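Local coordinates for YycN protein (Bacillus subtilis, PDB 1ON0) that is probably an acyltransferase of the GNAT acetyltransferase family, forms a homodimer, and has no established substrate, at residues H84-Y92 against G121-V129. Numbering follows the deposited sequence.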
loop_
_atom_site.group_PDB
_atom_site.type_symbol
_atom_site.label_atom_id
_atom_site.label_comp_id
_atom_site.label_asym_id
_atom_site.label_seq_id
_atom_site.Cartn_x
_atom_site.Cartn_y
_atom_site.Cartn_z
ATOM N N HIS B 84 -19.119 -3.482 -31.147
ATOM C CA HIS B 84 -17.804 -4.048 -31.400
ATOM C C HIS B 84 -17.889 -5.572 -31.453
ATOM O O HIS B 84 -18.487 -6.200 -30.586
ATOM C CB HIS B 84 -16.820 -3.596 -30.323
ATOM C CG HIS B 84 -15.394 -3.912 -30.638
ATOM N ND1 HIS B 84 -14.915 -5.204 -30.711
ATOM C CD2 HIS B 84 -14.330 -3.108 -30.872
ATOM C CE1 HIS B 84 -13.623 -5.180 -30.970
ATOM N NE2 HIS B 84 -13.241 -3.919 -31.074
ATOM N N PRO B 85 -17.289 -6.187 -32.484
ATOM C CA PRO B 85 -17.302 -7.647 -32.652
ATOM C C PRO B 85 -16.842 -8.470 -31.449
ATOM O O PRO B 85 -17.132 -9.660 -31.369
ATOM C CB PRO B 85 -16.417 -7.867 -33.883
ATOM C CG PRO B 85 -15.468 -6.718 -33.826
ATOM C CD PRO B 85 -16.390 -5.567 -33.469
ATOM N N GLN B 86 -16.124 -7.848 -30.520
ATOM C CA GLN B 86 -15.665 -8.564 -29.336
ATOM C C GLN B 86 -16.044 -7.793 -28.083
ATOM O O GLN B 86 -15.435 -7.961 -27.029
ATOM C CB GLN B 86 -14.149 -8.782 -29.379
ATOM C CG GLN B 86 -13.650 -9.474 -30.640
ATOM C CD GLN B 86 -12.162 -9.785 -30.587
ATOM O OE1 GLN B 86 -11.478 -9.786 -31.617
ATOM N NE2 GLN B 86 -11.653 -10.064 -29.387
ATOM N N GLN B 87 -17.056 -6.941 -28.215
ATOM C CA GLN B 87 -17.549 -6.132 -27.101
ATOM C C GLN B 87 -16.354 -5.507 -26.372
ATOM O O GLN B 87 -16.346 -5.381 -25.147
ATOM C CB GLN B 87 -18.364 -7.016 -26.140
ATOM C CG GLN B 87 -19.510 -6.305 -25.395
ATOM C CD GLN B 87 -20.836 -6.258 -26.168
ATOM O OE1 GLN B 87 -21.377 -7.291 -26.576
ATOM N NE2 GLN B 87 -21.371 -5.054 -26.348
ATOM N N GLU B 88 -15.342 -5.116 -27.137
ATOM C CA GLU B 88 -14.155 -4.526 -26.559
ATOM C C GLU B 88 -14.385 -3.049 -26.259
ATOM O O GLU B 88 -15.330 -2.440 -26.754
ATOM C CB GLU B 88 -12.973 -4.690 -27.518
ATOM C CG GLU B 88 -11.596 -4.644 -26.855
ATOM C CD GLU B 88 -10.463 -4.992 -27.813
ATOM O OE1 GLU B 88 -9.338 -5.275 -27.340
ATOM O OE2 GLU B 88 -10.697 -4.977 -29.036
ATOM N N ALA B 89 -13.535 -2.485 -25.413
ATOM C CA ALA B 89 -13.620 -1.072 -25.067
ATOM C C ALA B 89 -12.185 -0.628 -24.883
ATOM O O ALA B 89 -11.367 -1.360 -24.331
ATOM C CB ALA B 89 -14.411 -0.874 -23.785
ATOM N N PHE B 90 -11.871 0.561 -25.373
ATOM C CA PHE B 90 -10.527 1.079 -25.263
ATOM C C PHE B 90 -10.390 1.997 -24.070
ATOM O O PHE B 90 -11.286 2.796 -23.771
ATOM C CB PHE B 90 -10.140 1.836 -26.534
ATOM C CG PHE B 90 -8.682 2.258 -26.584
ATOM C CD1 PHE B 90 -8.315 3.581 -26.366
ATOM C CD2 PHE B 90 -7.691 1.335 -26.872
ATOM C CE1 PHE B 90 -6.983 3.992 -26.451
ATOM C CE2 PHE B 90 -6.355 1.723 -26.959
ATOM C CZ PHE B 90 -6.004 3.057 -26.743
ATOM N N ILE B 91 -9.253 1.882 -23.396
ATOM C CA ILE B 91 -8.962 2.717 -22.247
ATOM C C ILE B 91 -8.111 3.893 -22.719
ATOM O O ILE B 91 -6.881 3.791 -22.817
ATOM C CB ILE B 91 -8.190 1.929 -21.185
ATOM C CG1 ILE B 91 -9.052 0.754 -20.700
ATOM C CG2 ILE B 91 -7.841 2.840 -20.015
ATOM C CD1 ILE B 91 -8.312 -0.267 -19.883
ATOM N N TYR B 92 -8.759 5.012 -23.019
ATOM C CA TYR B 92 -8.026 6.186 -23.465
ATOM C C TYR B 92 -7.168 6.744 -22.347
ATOM O O TYR B 92 -6.092 7.260 -22.599
ATOM C CB TYR B 92 -8.989 7.278 -23.985
ATOM C CG TYR B 92 -9.356 7.113 -25.446
ATOM C CD1 TYR B 92 -8.390 7.250 -26.435
ATOM C CD2 TYR B 92 -10.634 6.716 -25.831
ATOM C CE1 TYR B 92 -8.673 6.977 -27.765
ATOM C CE2 TYR B 92 -10.928 6.447 -27.166
ATOM C CZ TYR B 92 -9.941 6.568 -28.124
ATOM O OH TYR B 92 -10.180 6.214 -29.435
ATOM N N GLY B 121 -21.561 -4.904 -20.237
ATOM C CA GLY B 121 -21.481 -5.653 -21.479
ATOM C C GLY B 121 -20.105 -5.825 -22.085
ATOM O O GLY B 121 -19.871 -6.747 -22.854
ATOM N N ILE B 122 -19.179 -4.958 -21.721
ATOM C CA ILE B 122 -17.827 -5.039 -22.254
ATOM C C ILE B 122 -17.218 -6.408 -21.967
ATOM O O ILE B 122 -17.233 -6.847 -20.827
ATOM C CB ILE B 122 -16.937 -3.969 -21.611
ATOM C CG1 ILE B 122 -17.555 -2.597 -21.820
ATOM C CG2 ILE B 122 -15.545 -4.043 -22.177
ATOM C CD1 ILE B 122 -16.752 -1.491 -21.202
ATOM N N ARG B 123 -16.685 -7.068 -22.990
ATOM C CA ARG B 123 -16.075 -8.381 -22.809
ATOM C C ARG B 123 -14.551 -8.356 -22.916
ATOM O O ARG B 123 -13.884 -9.345 -22.591
ATOM C CB ARG B 123 -16.596 -9.381 -23.840
ATOM C CG ARG B 123 -17.981 -9.965 -23.566
ATOM C CD ARG B 123 -17.985 -11.466 -23.895
ATOM N NE ARG B 123 -17.435 -11.744 -25.224
ATOM C CZ ARG B 123 -16.901 -12.913 -25.591
ATOM N NH1 ARG B 123 -16.836 -13.929 -24.730
ATOM N NH2 ARG B 123 -16.433 -13.070 -26.826
ATOM N N LYS B 124 -13.992 -7.240 -23.378
ATOM C CA LYS B 124 -12.540 -7.136 -23.530
ATOM C C LYS B 124 -12.072 -5.684 -23.383
ATOM O O LYS B 124 -12.795 -4.748 -23.710
ATOM C CB LYS B 124 -12.147 -7.684 -24.903
ATOM C CG LYS B 124 -10.654 -7.750 -25.183
ATOM C CD LYS B 124 -10.388 -8.327 -26.577
ATOM C CE LYS B 124 -8.901 -8.354 -26.892
ATOM N NZ LYS B 124 -8.596 -9.075 -28.157
ATOM N N LEU B 125 -10.858 -5.510 -22.879
ATOM C CA LEU B 125 -10.294 -4.191 -22.687
ATOM C C LEU B 125 -9.025 -4.031 -23.474
ATOM O O LEU B 125 -8.199 -4.945 -23.540
ATOM C CB LEU B 125 -9.987 -3.944 -21.220
ATOM C CG LEU B 125 -11.184 -3.931 -20.290
ATOM C CD1 LEU B 125 -10.661 -3.825 -18.871
ATOM C CD2 LEU B 125 -12.108 -2.746 -20.629
ATOM N N SER B 126 -8.855 -2.850 -24.052
ATOM C CA SER B 126 -7.674 -2.555 -24.855
ATOM C C SER B 126 -7.151 -1.180 -24.425
ATOM O O SER B 126 -7.929 -0.314 -24.038
ATOM C CB SER B 126 -8.072 -2.566 -26.328
ATOM O OG SER B 126 -6.957 -2.422 -27.154
ATOM N N LEU B 127 -5.839 -0.988 -24.488
ATOM C CA LEU B 127 -5.240 0.272 -24.079
ATOM C C LEU B 127 -3.855 0.525 -24.683
ATOM O O LEU B 127 -3.215 -0.389 -25.213
ATOM C CB LEU B 127 -5.124 0.315 -22.549
ATOM C CG LEU B 127 -4.130 -0.662 -21.902
ATOM C CD1 LEU B 127 -2.703 -0.227 -22.183
ATOM C CD2 LEU B 127 -4.363 -0.691 -20.397
ATOM N N HIS B 128 -3.390 1.772 -24.576
ATOM C CA HIS B 128 -2.067 2.144 -25.072
ATOM C C HIS B 128 -1.216 2.632 -23.903
ATOM O O HIS B 128 -1.686 3.359 -23.029
ATOM C CB HIS B 128 -2.174 3.256 -26.119
ATOM C CG HIS B 128 -0.882 3.968 -26.390
ATOM N ND1 HIS B 128 -0.280 4.798 -25.468
ATOM C CD2 HIS B 128 -0.067 3.965 -27.476
ATOM C CE1 HIS B 128 0.847 5.276 -25.969
ATOM N NE2 HIS B 128 0.999 4.783 -27.188
ATOM N N VAL B 129 0.043 2.220 -23.897
ATOM C CA VAL B 129 0.963 2.622 -22.854
ATOM C C VAL B 129 2.296 2.957 -23.515
ATOM O O VAL B 129 2.785 2.199 -24.342
ATOM C CB VAL B 129 1.134 1.486 -21.797
ATOM C CG1 VAL B 129 1.783 0.271 -22.430
ATOM C CG2 VAL B 129 1.940 1.980 -20.623
HETATM O O HOH W 1 -21.825 -8.673 -23.797
HETATM O O HOH W 2 -4.384 4.138 -23.457
HETATM O O HOH W 3 -3.394 5.558 -21.840
#
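Glu-88 and Lys-124 are paired on neighbouring parallel strands, and their side chains meet on the face of the sheet that also carries Phe-90 and Ser-126. Between the strands the backbone bonds run as a ladder: Ala-89 N to Lys-124 O, Ser-126 N to Ala-89 O (2.9 Å), and Ile-91 N to Ser-126 O. Before strand 88-96 begins, Gln-87 O accepts Arg-123 N at 2.8 Å and, weakly, Lys-124 N.

The CB of Glu-88 sits over the centre of the His-84 ring, 3.5 Å above the plane, while CG, turned anti to the backbone N (chi1 -156°), reaches Lys-124 O and CG. The carboxylate carbon CD lies between Lys-124 CD and Ser-126 CB. Glu-88 OE1 ends 3.1 Å from Lys-124 CE and also comes close to Ser-126 CB; Glu-88 OE2 gets no nearer to Lys-124 than 4.2 Å, at its CD. The salt bridge between Glu-88 OE1 and Lys-124 NZ is long, at 4.0 Å. With an alanine here that long bridge would be gone, and the Lys-124 ammonium would probably lose its acidic neighbour within this contact, with a gap opening beside Ser-126 CB.

Farther along, the Phe-90 ring comes up against the other strand's backbone, CE2 coming within 3.4 Å of Leu-127 CA and CZ reaching His-128 N and CB, with Ser-126 OG at the ring's edge. Water 2 joins Ile-91 O to His-128 N. On the reverse face Ala-89 CB packs on Ile-122 CD1 (3.5 Å), and Ile-91 lies alongside Leu-127, CB to CB; Ile-91 and Leu-125 both rest on Leu-113 of helix 105-119. Strand 88-96, that helix and strand 124-127 make up a beta-alpha-beta unit with parallel strands, as in the GNAT fold, where in relatives this pair splays to open the acetyl-CoA cleft.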